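Local coordinates for tyrosinase (PDB 6JU8), which probably oxidises L-tyrosine and L-dopa to L-dopaquinone with molecular oxygen at a dinuclear copper centre, at residues L50-I53 with Q54-L58; V117-E120 with A121-F125; A261-A264 with L265-P269; L170-L173 with V174-M178; F95-N99 with N100-P104. The protein carries 1 engineered substitution. All blocks are in the same frame, centred on the assembly; numbering follows the deposited sequence. Where two conformers were deposited one is given.

Contact 1: L50-I53 with Q54-L58; sequences LTVI and QNRPL
R56 folds back along the last turn of helix 41-55 to lie over I53. Its CB sits 3.6 Å from I53 O, and CG comes within 3.4 Å of V52 O. CD passes 3.8 Å from I53 CA. NE approaches the CG1 methyl of V52 at a slant, 4.1 Å away. At the tip, I53 CG1 lies over one face of the guanidinium, off-centre toward its rim, 3.7 Å from R56 NH1. A straight chain with chi2 165° and chi3 177° carries the flat group alongside the isoleucine. NH1 hydrogen-bonds to L62 O. Just before it in the chain, Q54 N donates to L50 O at 2.9 Å, while the Q54 amide lies against L50 CG through NE2 and bonds onward to P196 O. I53 also packs on helix 103-129. Such i+3 and i+4 contacts are typical of any alpha-helix; here the chain leaves the helix around R56, whose side chain still packs on the final turn.

Contact 2: V117-E120 with A121-F125; sequences VIYE and AMLDF
Helix 103-129, one of the long helices of the tyrosinase core, brings Y119 against L123 and I118 against M122, each pair one turn apart. L123 lies over one face of the Y119 ring, with CG 4.1 Å above the ring plane and displaced toward the rim. The closest approach is its CD1 to Y119 CE2 at 3.7 Å, and the same methyl stays beside CZ and OH, so the leucine covers the phenol end of the ring. With chi1 at 169°, the ring of Y119 stands beside the carbonyl carbon, on the L123 side of the helix. In the second pair the extended chain of M122 ends with CE 3.9 Å from I118 CG2, and W145 packs on both side chains. Backbone bonds repeat at four-residue spacing: A121 N to V117 O at 3.0 Å, M122 N to I118 O at 2.8 Å and L123 N to Y119 O at 3.0 Å. The carboxylate of E120 is held by Y7 and Q116, and stays 6.9 Å from D124 OD2 at its OE1. V117, I118 and A121 face helix 41-55. Such i to i+4 apolar pairs belong to a regular alpha-helix packed against a neighbouring helix within the tyrosinase domain.

Contact 3: A261-A264 with L265-P269; sequences ANLA and LNEHP
A264, L265 and L263 take the largest share of this contact, at the C-terminal end of helix 258-267. A264 works through its carbonyl: H268 N donates to A264 O at 2.8 Å, and CD of P269 closes in on the same oxygen to 3.3 Å. H268 is the first residue to leave the helix, with phi at 42°, and that turn of the chain brings the proline ring back against the last turn, at A264 O. L265 leans over the preceding turn, its CG 3.3 Å from A261 O and its CD1 4.0 Å from N262 OD1, the amide oxygen that accepts from L170 N. The L263 side chain leaves opposite its own amide nitrogen (chi1 -180°), and CD1 thereby crosses the end of E267, 3.6 Å from OE1. That carboxylate oxygen is paired with K353 in a salt bridge, so the charge beside the leucine is probably partly offset.

Beside this trio, N262 O is gripped twice by one residue. N266 N reaches it at 3.2 Å and N266 ND2 at 2.9 Å, from opposite faces of the carbonyl plane; ND2 stands 38° out of that plane and also bonds L168 O. L263 packs on R260 of the second subunit. A terminating residue of positive phi, H268, followed by P269, marks this as an alpha-helix C-terminus, with the asparagine bond as an addition.

Contact 4: L170-L173 with V174-M178; sequences LPIL and VTMPM
From P171 to M176 the backbone makes a short 3-10 turn: T175 N donates to I172 O at 3.0 Å and M176 N to L173 O at 3.3 Å, while V174 N to P171 O is weak. T175 reinforces the turn with its hydroxyl. OG1 donates to I172 O at 2.8 Å, from the same face as the backbone N of T175, so one residue holds that oxygen twice. This needs OG1 placed between the backbone N and the carbonyl carbon (chi1 66°), which aims it back over the turn. V174 turns its CG2 onto the ring of P171, 3.8 Å from CG. On the far end, M176 bends at chi3 (52°) and rests its sulfur SD 4.0 Å from I172 CG2 and 4.1 Å from L173 CD1, alongside the first side chain and aslant to the second. CG2 of T175 approaches L170 CB. I172 and T175 touch V250, and M176 touches D249, of the second subunit. The loop leads into strand 178-182 and is packed among three helices: P171, I172 and M176 meet helix 26-34, L170 and T175 helix 258-267, and L170, P171 and V174 helix 371-389.

Contact 5: F95-N99 with N100-P104; sequences FAVHN and NYTFP. Engineered in segment 95-99: A96 (natural residue Cys). With CU (copper (II) ion), chain C.
H98 and F103 meet obliquely, H98 CD2 4.1 Å from F103 CD1. F103 has CG anti to the backbone N (chi1 159°), which brings its ring edge up to V97 O, and that oxygen sits in the ring plane, 3.4 Å from CD1. The buried carbonyl oxygen has no hydrogen-bond partner, and the ring edge, slightly positive at its C-H groups, is probably a tolerable neighbour. V97 and T102 meet at about a right angle, the methyl CG1 of V97 pressing on T102 OG1 at 3.3 Å. T102 belongs to a type I beta turn from N100 to F103, closed by F103 N to N100 O at 2.9 Å, and it leads straight into helix 103-129.

The imidazole of H98 binds the copper ion through NE2 at 2.2 Å, and a water lies 1.9 Å from the same metal; H71 and H107 supply the other ligands. F103 O, at the start of helix 103-129, accepts from H107 ND1, which probably helps to orient that second ligand, while the F103 ring meets H332 of the neighbouring copper site. A96, an engineered replacement for Cys, has its CB 3.8 Å from the copper. A histidine from a loop joined by a turn to a ligand-bearing helix is typical of the type-3 dinuclear copper centre of tyrosinases.

Overall arrangement
Contacts 1 and 2 lie on two neighbouring helices that pack together through I53, I118 and A121; contact 1 is a partly exposed helix end, contact 2 a buried, largely apolar stretch. Contact 4 is buried too, contacts 3 and 5 only partly. Contact 5 uses the start of the same helix 103-129 as contact 2, centres about 28 Å apart, and alone among the five carries a metal ligand. Contacts 3 and 4 meet where N262 OD1 bonds L170 N, and both touch the second subunit. Polar side chains bonding a carbonyl of the adjoining segment mark contacts 3 and 4, whereas those of contact 1 reach carbonyls outside its segments. Contacts 4 and 5 lie on opposite sides of the chain's centre.

Contact 1: L50-I53 with Q54-L58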
loop_
_atom_site.group_PDB
_atom_site.type_symbol
_atom_site.label_atom_id
_atom_site.label_comp_id
_atom_site.label_asym_id
_atom_site.label_seq_id
_atom_site.Cartn_x
_atom_site.Cartn_y
_atom_site.Cartn_z
ATOM N N LEU A 50 -17.100 0.359 -14.095
ATOM C CA LEU A 50 -15.933 -0.523 -14.035
ATOM C C LEU A 50 -16.099 -1.565 -12.940
ATOM O O LEU A 50 -15.663 -2.708 -13.067
ATOM C CB LEU A 50 -14.645 0.271 -13.848
ATOM C CG LEU A 50 -13.355 -0.533 -13.923
ATOM C CD1 LEU A 50 -13.219 -1.307 -15.230
ATOM C CD2 LEU A 50 -12.150 0.403 -13.777
ATOM N N THR A 51 -16.763 -1.173 -11.860
ATOM C CA THR A 51 -17.056 -2.140 -10.806
ATOM C C THR A 51 -17.905 -3.297 -11.327
ATOM O O THR A 51 -17.581 -4.470 -11.091
ATOM C CB THR A 51 -17.758 -1.463 -9.607
ATOM O OG1 THR A 51 -16.831 -0.514 -9.065
ATOM C CG2 THR A 51 -18.118 -2.470 -8.546
ATOM N N VAL A 52 -18.997 -3.011 -12.029
ATOM C CA VAL A 52 -19.813 -4.042 -12.646
ATOM C C VAL A 52 -18.986 -4.918 -13.569
ATOM O O VAL A 52 -19.053 -6.148 -13.490
ATOM C CB VAL A 52 -20.982 -3.409 -13.426
ATOM C CG1 VAL A 52 -21.648 -4.415 -14.351
ATOM C CG2 VAL A 52 -22.005 -2.820 -12.468
ATOM N N ILE A 53 -18.164 -4.328 -14.424
ATOM C CA ILE A 53 -17.363 -5.082 -15.384
ATOM C C ILE A 53 -16.395 -6.015 -14.659
ATOM O O ILE A 53 -16.208 -7.181 -15.042
ATOM C CB ILE A 53 -16.637 -4.130 -16.352
ATOM C CG1 ILE A 53 -17.645 -3.433 -17.290
ATOM C CG2 ILE A 53 -15.608 -4.862 -17.184
ATOM C CD1 ILE A 53 -17.140 -2.133 -17.895
ATOM N N GLN A 54 -15.777 -5.525 -13.572
ATOM C CA GLN A 54 -14.839 -6.343 -12.803
ATOM C C GLN A 54 -15.551 -7.478 -12.082
ATOM O O GLN A 54 -14.918 -8.514 -11.842
ATOM C CB GLN A 54 -14.139 -5.449 -11.757
ATOM C CG GLN A 54 -13.065 -4.593 -12.448
ATOM C CD GLN A 54 -12.355 -3.643 -11.513
ATOM O OE1 GLN A 54 -12.823 -3.437 -10.383
ATOM N NE2 GLN A 54 -11.261 -3.051 -11.969
ATOM N N ASN A 55 -16.822 -7.333 -11.734
ATOM C CA ASN A 55 -17.561 -8.378 -11.024
ATOM C C ASN A 55 -18.253 -9.370 -11.950
ATOM O O ASN A 55 -18.893 -10.323 -11.474
ATOM C CB ASN A 55 -18.582 -7.753 -10.073
ATOM C CG ASN A 55 -17.918 -7.008 -8.927
ATOM O OD1 ASN A 55 -16.779 -7.301 -8.575
ATOM N ND2 ASN A 55 -18.637 -6.055 -8.348
ATOM N N ARG A 56 -18.154 -9.202 -13.265
ATOM C CA ARG A 56 -18.751 -10.176 -14.196
ATOM C C ARG A 56 -17.937 -11.464 -14.108
ATOM O O ARG A 56 -16.746 -11.409 -13.827
ATOM C CB ARG A 56 -18.752 -9.641 -15.622
ATOM C CG ARG A 56 -19.722 -8.491 -15.862
ATOM C CD ARG A 56 -19.391 -7.807 -17.181
ATOM N NE ARG A 56 -20.323 -6.746 -17.481
ATOM C CZ ARG A 56 -20.312 -5.893 -18.488
ATOM N NH1 ARG A 56 -19.317 -5.951 -19.354
ATOM N NH2 ARG A 56 -21.280 -4.980 -18.626
ATOM N N PRO A 57 -18.567 -12.611 -14.353
ATOM C CA PRO A 57 -17.864 -13.885 -14.229
ATOM C C PRO A 57 -16.993 -14.218 -15.440
ATOM O O PRO A 57 -17.079 -13.590 -16.489
ATOM C CB PRO A 57 -18.993 -14.891 -14.096
ATOM C CG PRO A 57 -20.129 -14.265 -14.863
ATOM C CD PRO A 57 -19.989 -12.773 -14.694
ATOM N N LEU A 58 -16.191 -15.279 -15.260
ATOM C CA LEU A 58 -15.208 -15.657 -16.265
ATOM C C LEU A 58 -15.853 -16.080 -17.568
ATOM O O LEU A 58 -15.252 -16.008 -18.639
ATOM C CB LEU A 58 -14.371 -16.829 -15.742
ATOM C CG LEU A 58 -13.381 -16.442 -14.634
ATOM C CD1 LEU A 58 -12.782 -17.687 -13.985
ATOM C CD2 LEU A 58 -12.272 -15.560 -15.185
#

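Contact 2: V117-E120 with A121-F125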
loop_
_atom_site.group_PDB
_atom_site.type_symbol
_atom_site.label_atom_id
_atom_site.label_comp_id
_atom_site.label_asym_id
_atom_site.label_seq_id
_atom_site.Cartn_x
_atom_site.Cartn_y
_atom_site.Cartn_z
ATOM N N VAL A 117 -16.729 -0.961 -23.944
ATOM C CA VAL A 117 -17.379 -1.831 -22.957
ATOM C C VAL A 117 -17.794 -1.035 -21.732
ATOM O O VAL A 117 -18.889 -1.212 -21.179
ATOM C CB VAL A 117 -16.454 -3.002 -22.575
ATOM C CG1 VAL A 117 -16.993 -3.762 -21.374
ATOM C CG2 VAL A 117 -16.293 -3.917 -23.797
ATOM N N ILE A 118 -16.899 -0.152 -21.269
ATOM C CA ILE A 118 -17.250 0.720 -20.150
ATOM C C ILE A 118 -18.446 1.611 -20.434
ATOM O O ILE A 118 -19.386 1.669 -19.615
ATOM C CB ILE A 118 -16.020 1.557 -19.726
ATOM C CG1 ILE A 118 -14.923 0.667 -19.133
ATOM C CG2 ILE A 118 -16.463 2.642 -18.736
ATOM C CD1 ILE A 118 -13.581 1.374 -19.041
ATOM N N TYR A 119 -18.466 2.275 -21.580
ATOM C CA TYR A 119 -19.588 3.109 -21.981
ATOM C C TYR A 119 -20.880 2.306 -21.993
ATOM O O TYR A 119 -21.903 2.754 -21.495
ATOM C CB TYR A 119 -19.315 3.683 -23.374
ATOM C CG TYR A 119 -20.498 4.363 -24.031
ATOM C CD1 TYR A 119 -20.848 5.673 -23.706
ATOM C CD2 TYR A 119 -21.253 3.697 -25.009
ATOM C CE1 TYR A 119 -21.936 6.307 -24.330
ATOM C CE2 TYR A 119 -22.319 4.326 -25.618
ATOM C CZ TYR A 119 -22.660 5.616 -25.275
ATOM O OH TYR A 119 -23.726 6.214 -25.909
ATOM N N GLU A 120 -20.857 1.111 -22.588
ATOM C CA GLU A 120 -22.076 0.284 -22.592
ATOM C C GLU A 120 -22.552 -0.061 -21.191
ATOM O O GLU A 120 -23.771 -0.035 -20.935
ATOM C CB GLU A 120 -21.810 -0.977 -23.442
ATOM C CG GLU A 120 -21.709 -0.611 -24.913
ATOM C CD GLU A 120 -21.231 -1.742 -25.807
ATOM O OE1 GLU A 120 -20.947 -2.843 -25.304
ATOM O OE2 GLU A 120 -21.128 -1.498 -27.026
ATOM N N ALA A 121 -21.617 -0.328 -20.272
ATOM C CA ALA A 121 -22.001 -0.581 -18.887
ATOM C C ALA A 121 -22.529 0.695 -18.245
ATOM O O ALA A 121 -23.423 0.669 -17.385
ATOM C CB ALA A 121 -20.826 -1.153 -18.098
ATOM N N MET A 122 -22.023 1.860 -18.639
ATOM C CA MET A 122 -22.557 3.117 -18.091
ATOM C C MET A 122 -24.012 3.310 -18.476
ATOM O O MET A 122 -24.853 3.701 -17.676
ATOM C CB MET A 122 -21.784 4.323 -18.638
ATOM C CG MET A 122 -20.365 4.465 -18.092
ATOM S SD MET A 122 -19.591 5.924 -18.821
ATOM C CE MET A 122 -18.109 6.009 -17.805
ATOM N N LEU A 123 -24.332 3.019 -19.734
ATOM C CA LEU A 123 -25.731 3.119 -20.149
ATOM C C LEU A 123 -26.626 2.192 -19.349
ATOM O O LEU A 123 -27.755 2.580 -19.022
ATOM C CB LEU A 123 -25.826 2.791 -21.640
ATOM C CG LEU A 123 -25.158 3.771 -22.598
ATOM C CD1 LEU A 123 -25.528 3.402 -24.039
ATOM C CD2 LEU A 123 -25.530 5.208 -22.269
ATOM N N ASP A 124 -26.201 0.961 -19.080
ATOM C CA ASP A 124 -26.992 0.032 -18.263
ATOM C C ASP A 124 -27.142 0.567 -16.842
ATOM O O ASP A 124 -28.219 0.471 -16.240
ATOM C CB ASP A 124 -26.332 -1.355 -18.217
ATOM C CG ASP A 124 -26.324 -2.081 -19.540
ATOM O OD1 ASP A 124 -27.367 -2.112 -20.204
ATOM O OD2 ASP A 124 -25.283 -2.638 -19.953
ATOM N N PHE A 125 -26.072 1.124 -16.272
ATOM C CA PHE A 125 -26.153 1.727 -14.937
ATOM C C PHE A 125 -27.198 2.836 -14.903
ATOM O O PHE A 125 -28.006 2.898 -13.967
ATOM C CB PHE A 125 -24.786 2.284 -14.521
ATOM C CG PHE A 125 -24.843 3.011 -13.188
ATOM C CD1 PHE A 125 -24.737 2.304 -12.004
ATOM C CD2 PHE A 125 -25.016 4.386 -13.140
ATOM C CE1 PHE A 125 -24.834 2.960 -10.787
ATOM C CE2 PHE A 125 -25.105 5.044 -11.925
ATOM C CZ PHE A 125 -25.015 4.321 -10.750
#

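Contact 3: A261-A264 with L265-P269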
loop_
_atom_site.group_PDB
_atom_site.type_symbol
_atom_site.label_atom_id
_atom_site.label_comp_id
_atom_site.label_asym_id
_atom_site.label_seq_id
_atom_site.Cartn_x
_atom_site.Cartn_y
_atom_site.Cartn_z
ATOM N N ALA A 261 6.674 3.442 -7.043
ATOM C CA ALA A 261 6.442 3.705 -8.468
ATOM C C ALA A 261 6.792 5.157 -8.794
ATOM O O ALA A 261 7.480 5.457 -9.760
ATOM C CB ALA A 261 4.994 3.452 -8.823
ATOM N N ASN A 262 6.370 6.098 -7.946
ATOM C CA ASN A 262 6.693 7.493 -8.201
ATOM C C ASN A 262 8.197 7.740 -8.109
ATOM O O ASN A 262 8.767 8.473 -8.941
ATOM C CB ASN A 262 5.980 8.422 -7.223
ATOM C CG ASN A 262 4.504 8.571 -7.498
ATOM O OD1 ASN A 262 3.992 8.030 -8.478
ATOM N ND2 ASN A 262 3.811 9.299 -6.634
ATOM N N LEU A 263 8.875 7.102 -7.153
ATOM C CA LEU A 263 10.330 7.223 -7.084
ATOM C C LEU A 263 10.972 6.756 -8.395
ATOM O O LEU A 263 11.864 7.417 -8.941
ATOM C CB LEU A 263 10.868 6.365 -5.928
ATOM C CG LEU A 263 12.377 6.373 -5.707
ATOM C CD1 LEU A 263 12.863 7.747 -5.244
ATOM C CD2 LEU A 263 12.769 5.324 -4.662
ATOM N N ALA A 264 10.542 5.602 -8.908
ATOM C CA ALA A 264 11.098 5.055 -10.134
ATOM C C ALA A 264 10.834 5.972 -11.323
ATOM O O ALA A 264 11.706 6.152 -12.162
ATOM C CB ALA A 264 10.467 3.691 -10.415
ATOM N N LEU A 265 9.640 6.546 -11.441
ATOM C CA LEU A 265 9.334 7.455 -12.542
ATOM C C LEU A 265 10.319 8.612 -12.565
ATOM O O LEU A 265 10.754 9.002 -13.655
ATOM C CB LEU A 265 7.900 7.965 -12.452
ATOM C CG LEU A 265 6.775 6.960 -12.624
ATOM C CD1 LEU A 265 5.470 7.644 -12.211
ATOM C CD2 LEU A 265 6.677 6.467 -14.054
ATOM N N ASN A 266 10.655 9.146 -11.387
ATOM C CA ASN A 266 11.520 10.313 -11.328
ATOM C C ASN A 266 12.996 9.981 -11.318
ATOM O O ASN A 266 13.808 10.832 -11.730
ATOM C CB ASN A 266 11.102 11.171 -10.119
ATOM C CG ASN A 266 9.731 11.769 -10.379
ATOM O OD1 ASN A 266 9.567 12.670 -11.213
ATOM N ND2 ASN A 266 8.722 11.237 -9.687
ATOM N N GLU A 267 13.373 8.762 -10.955
ATOM C CA GLU A 267 14.755 8.291 -11.081
ATOM C C GLU A 267 15.055 7.730 -12.473
ATOM O O GLU A 267 16.232 7.656 -12.833
ATOM C CB GLU A 267 15.068 7.216 -10.033
ATOM C CG GLU A 267 15.162 7.786 -8.618
ATOM C CD GLU A 267 16.007 6.958 -7.681
ATOM O OE1 GLU A 267 16.252 7.436 -6.558
ATOM O OE2 GLU A 267 16.431 5.842 -8.039
ATOM N N HIS A 268 14.024 7.374 -13.219
ATOM C CA HIS A 268 14.080 6.890 -14.588
ATOM C C HIS A 268 15.200 5.907 -14.875
ATOM O O HIS A 268 16.017 6.161 -15.766
ATOM C CB HIS A 268 14.123 8.089 -15.550
ATOM C CG HIS A 268 15.213 9.078 -15.308
ATOM N ND1 HIS A 268 16.514 8.906 -15.711
ATOM C CD2 HIS A 268 15.166 10.287 -14.696
ATOM C CE1 HIS A 268 17.252 9.948 -15.347
ATOM N NE2 HIS A 268 16.450 10.806 -14.755
ATOM N N PRO A 269 15.245 4.763 -14.194
ATOM C CA PRO A 269 16.302 3.780 -14.480
ATOM C C PRO A 269 16.025 3.015 -15.758
ATOM O O PRO A 269 15.430 1.936 -15.750
ATOM C CB PRO A 269 16.243 2.895 -13.233
ATOM C CG PRO A 269 14.826 2.966 -12.766
ATOM C CD PRO A 269 14.350 4.349 -13.102
#

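Contact 4: L170-L173 with V174-M178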
loop_
_atom_site.group_PDB
_atom_site.type_symbol
_atom_site.label_atom_id
_atom_site.label_comp_id
_atom_site.label_asym_id
_atom_site.label_seq_id
_atom_site.Cartn_x
_atom_site.Cartn_y
_atom_site.Cartn_z
ATOM N N LEU A 170 2.097 8.745 -10.419
ATOM C CA LEU A 170 0.869 8.014 -10.766
ATOM C C LEU A 170 -0.375 8.889 -10.601
ATOM O O LEU A 170 -0.410 9.810 -9.789
ATOM C CB LEU A 170 0.685 6.789 -9.867
ATOM C CG LEU A 170 1.763 5.719 -9.901
ATOM C CD1 LEU A 170 1.352 4.459 -9.138
ATOM C CD2 LEU A 170 2.207 5.360 -11.297
ATOM N N PRO A 171 -1.449 8.608 -11.332
ATOM C CA PRO A 171 -2.681 9.408 -11.168
ATOM C C PRO A 171 -3.153 9.454 -9.719
ATOM O O PRO A 171 -3.124 8.449 -8.989
ATOM C CB PRO A 171 -3.722 8.603 -11.964
ATOM C CG PRO A 171 -2.906 7.912 -13.012
ATOM C CD PRO A 171 -1.606 7.524 -12.321
ATOM N N ILE A 172 -3.675 10.624 -9.352
ATOM C CA ILE A 172 -4.325 10.768 -8.044
ATOM C C ILE A 172 -5.251 9.590 -7.774
ATOM O O ILE A 172 -5.190 8.916 -6.735
ATOM C CB ILE A 172 -5.112 12.086 -7.960
ATOM C CG1 ILE A 172 -4.226 13.336 -8.126
ATOM C CG2 ILE A 172 -5.876 12.160 -6.657
ATOM C CD1 ILE A 172 -4.992 14.593 -8.501
ATOM N N LEU A 173 -6.155 9.371 -8.735
ATOM C CA LEU A 173 -7.250 8.430 -8.457
ATOM C C LEU A 173 -6.708 7.022 -8.333
ATOM O O LEU A 173 -7.261 6.192 -7.608
ATOM C CB LEU A 173 -8.295 8.594 -9.577
ATOM C CG LEU A 173 -9.541 7.735 -9.472
ATOM C CD1 LEU A 173 -10.278 7.989 -8.165
ATOM C CD2 LEU A 173 -10.478 8.025 -10.650
ATOM N N VAL A 174 -5.617 6.696 -9.041
ATOM C CA VAL A 174 -5.059 5.338 -8.946
ATOM C C VAL A 174 -4.528 5.045 -7.555
ATOM O O VAL A 174 -4.452 3.874 -7.142
ATOM C CB VAL A 174 -3.995 5.194 -10.047
ATOM C CG1 VAL A 174 -2.950 4.153 -9.762
ATOM C CG2 VAL A 174 -4.650 4.912 -11.408
ATOM N N THR A 175 -4.157 6.088 -6.805
ATOM C CA THR A 175 -3.523 5.893 -5.501
ATOM C C THR A 175 -4.534 5.908 -4.361
ATOM O O THR A 175 -4.097 5.798 -3.223
ATOM C CB THR A 175 -2.421 6.936 -5.232
ATOM O OG1 THR A 175 -2.966 8.259 -5.106
ATOM C CG2 THR A 175 -1.407 6.920 -6.366
ATOM N N MET A 176 -5.820 6.002 -4.652
ATOM C CA MET A 176 -6.858 6.086 -3.617
ATOM C C MET A 176 -7.578 4.752 -3.443
ATOM O O MET A 176 -8.214 4.233 -4.367
ATOM C CB MET A 176 -7.915 7.126 -4.050
ATOM C CG MET A 176 -7.428 8.553 -3.984
ATOM S SD MET A 176 -8.487 9.701 -4.877
ATOM C CE MET A 176 -10.082 9.277 -4.176
ATOM N N PRO A 177 -7.505 4.122 -2.271
ATOM C CA PRO A 177 -8.224 2.845 -2.111
ATOM C C PRO A 177 -9.738 2.979 -2.223
ATOM O O PRO A 177 -10.416 2.039 -2.671
ATOM C CB PRO A 177 -7.815 2.391 -0.713
ATOM C CG PRO A 177 -6.571 3.146 -0.382
ATOM C CD PRO A 177 -6.655 4.447 -1.117
ATOM N N MET A 178 -10.301 4.116 -1.817
ATOM C CA MET A 178 -11.744 4.367 -1.843
ATOM C C MET A 178 -12.037 5.640 -2.628
ATOM O O MET A 178 -11.166 6.514 -2.753
ATOM C CB MET A 178 -12.298 4.518 -0.423
ATOM C CG MET A 178 -11.970 3.361 0.510
ATOM S SD MET A 178 -12.862 1.835 0.129
ATOM C CE MET A 178 -14.522 2.282 0.656
#

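Contact 5: F95-N99 with N100-P104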
loop_
_atom_site.group_PDB
_atom_site.type_symbol
_atom_site.label_atom_id
_atom_site.label_comp_id
_atom_site.label_asym_id
_atom_site.label_seq_id
_atom_site.Cartn_x
_atom_site.Cartn_y
_atom_site.Cartn_z
ATOM N N PHE A 95 -2.608 -12.242 -27.397
ATOM C CA PHE A 95 -2.860 -11.638 -28.704
ATOM C C PHE A 95 -2.073 -10.351 -28.876
ATOM O O PHE A 95 -1.974 -9.850 -29.995
ATOM C CB PHE A 95 -4.343 -11.318 -28.883
ATOM C CG PHE A 95 -5.214 -12.550 -28.976
ATOM C CD1 PHE A 95 -5.210 -13.282 -30.150
ATOM C CD2 PHE A 95 -6.062 -12.953 -27.955
ATOM C CE1 PHE A 95 -6.013 -14.404 -30.286
ATOM C CE2 PHE A 95 -6.861 -14.089 -28.061
ATOM C CZ PHE A 95 -6.854 -14.787 -29.261
ATOM N N ALA A 96 -1.631 -9.747 -27.779
ATOM C CA ALA A 96 -1.009 -8.440 -27.844
ATOM C C ALA A 96 0.206 -8.469 -28.765
ATOM O O ALA A 96 0.971 -9.440 -28.769
ATOM C CB ALA A 96 -0.580 -7.994 -26.454
ATOM N N VAL A 97 0.361 -7.384 -29.510
ATOM C CA VAL A 97 1.544 -7.223 -30.350
ATOM C C VAL A 97 2.615 -6.436 -29.606
ATOM O O VAL A 97 2.396 -5.278 -29.244
ATOM C CB VAL A 97 1.231 -6.476 -31.662
ATOM C CG1 VAL A 97 2.534 -6.197 -32.397
ATOM C CG2 VAL A 97 0.284 -7.299 -32.524
ATOM N N HIS A 98 3.751 -7.078 -29.372
ATOM C CA HIS A 98 4.958 -6.447 -28.850
ATOM C C HIS A 98 6.111 -6.717 -29.803
ATOM O O HIS A 98 6.144 -7.778 -30.450
ATOM C CB HIS A 98 5.268 -6.955 -27.426
ATOM C CG HIS A 98 4.155 -6.601 -26.483
ATOM N ND1 HIS A 98 3.337 -7.571 -25.937
ATOM C CD2 HIS A 98 3.695 -5.420 -26.004
ATOM C CE1 HIS A 98 2.460 -6.998 -25.142
ATOM N NE2 HIS A 98 2.620 -5.683 -25.172
ATOM N N ASN A 99 7.026 -5.771 -29.892
ATOM C CA ASN A 99 8.217 -5.904 -30.746
ATOM C C ASN A 99 7.806 -6.118 -32.197
ATOM O O ASN A 99 8.439 -6.880 -32.931
ATOM C CB ASN A 99 9.144 -7.037 -30.292
ATOM C CG ASN A 99 10.531 -6.909 -30.880
ATOM O OD1 ASN A 99 11.123 -5.828 -30.908
ATOM N ND2 ASN A 99 11.085 -8.013 -31.393
ATOM N N ASN A 100 6.754 -5.427 -32.632
ATOM C CA ASN A 100 6.473 -5.284 -34.061
ATOM C C ASN A 100 5.846 -3.929 -34.316
ATOM O O ASN A 100 5.341 -3.284 -33.388
ATOM C CB ASN A 100 5.568 -6.412 -34.550
ATOM C CG ASN A 100 5.694 -6.704 -36.030
ATOM O OD1 ASN A 100 6.478 -6.065 -36.750
ATOM N ND2 ASN A 100 4.917 -7.677 -36.486
ATOM N N TYR A 101 5.823 -3.524 -35.579
ATOM C CA TYR A 101 5.393 -2.179 -35.966
ATOM C C TYR A 101 3.908 -1.933 -35.789
ATOM O O TYR A 101 3.453 -0.793 -35.832
ATOM C CB TYR A 101 5.823 -1.901 -37.417
ATOM C CG TYR A 101 7.283 -2.252 -37.592
ATOM C CD1 TYR A 101 8.254 -1.481 -36.959
ATOM C CD2 TYR A 101 7.681 -3.350 -38.351
ATOM C CE1 TYR A 101 9.598 -1.788 -37.105
ATOM C CE2 TYR A 101 9.020 -3.658 -38.494
ATOM C CZ TYR A 101 9.969 -2.884 -37.863
ATOM O OH TYR A 101 11.316 -3.143 -37.961
ATOM N N THR A 102 3.131 -2.997 -35.599
ATOM C CA THR A 102 1.718 -2.887 -35.250
ATOM C C THR A 102 1.509 -2.738 -33.749
ATOM O O THR A 102 0.364 -2.706 -33.300
ATOM C CB THR A 102 0.968 -4.122 -35.805
ATOM O OG1 THR A 102 1.746 -5.273 -35.435
ATOM C CG2 THR A 102 0.817 -4.092 -37.323
ATOM N N PHE A 103 2.568 -2.617 -32.960
ATOM C CA PHE A 103 2.378 -2.370 -31.519
ATOM C C PHE A 103 1.440 -1.203 -31.285
ATOM O O PHE A 103 0.488 -1.331 -30.493
ATOM C CB PHE A 103 3.758 -2.174 -30.864
ATOM C CG PHE A 103 3.708 -1.447 -29.544
ATOM C CD1 PHE A 103 3.324 -2.135 -28.388
ATOM C CD2 PHE A 103 4.007 -0.084 -29.459
ATOM C CE1 PHE A 103 3.228 -1.496 -27.168
ATOM C CE2 PHE A 103 3.883 0.566 -28.235
ATOM C CZ PHE A 103 3.467 -0.131 -27.107
ATOM N N PRO A 104 1.592 -0.027 -31.887
ATOM C CA PRO A 104 0.654 1.064 -31.544
ATOM C C PRO A 104 -0.754 0.806 -32.030
ATOM O O PRO A 104 -1.720 1.252 -31.386
ATOM C CB PRO A 104 1.257 2.282 -32.270
ATOM C CG PRO A 104 2.707 1.917 -32.460
ATOM C CD PRO A 104 2.694 0.431 -32.766
HETATM CU CU CU C . 0.616 -4.825 -24.816
HETATM O O HOH W 1 1.412 -3.789 -23.399
#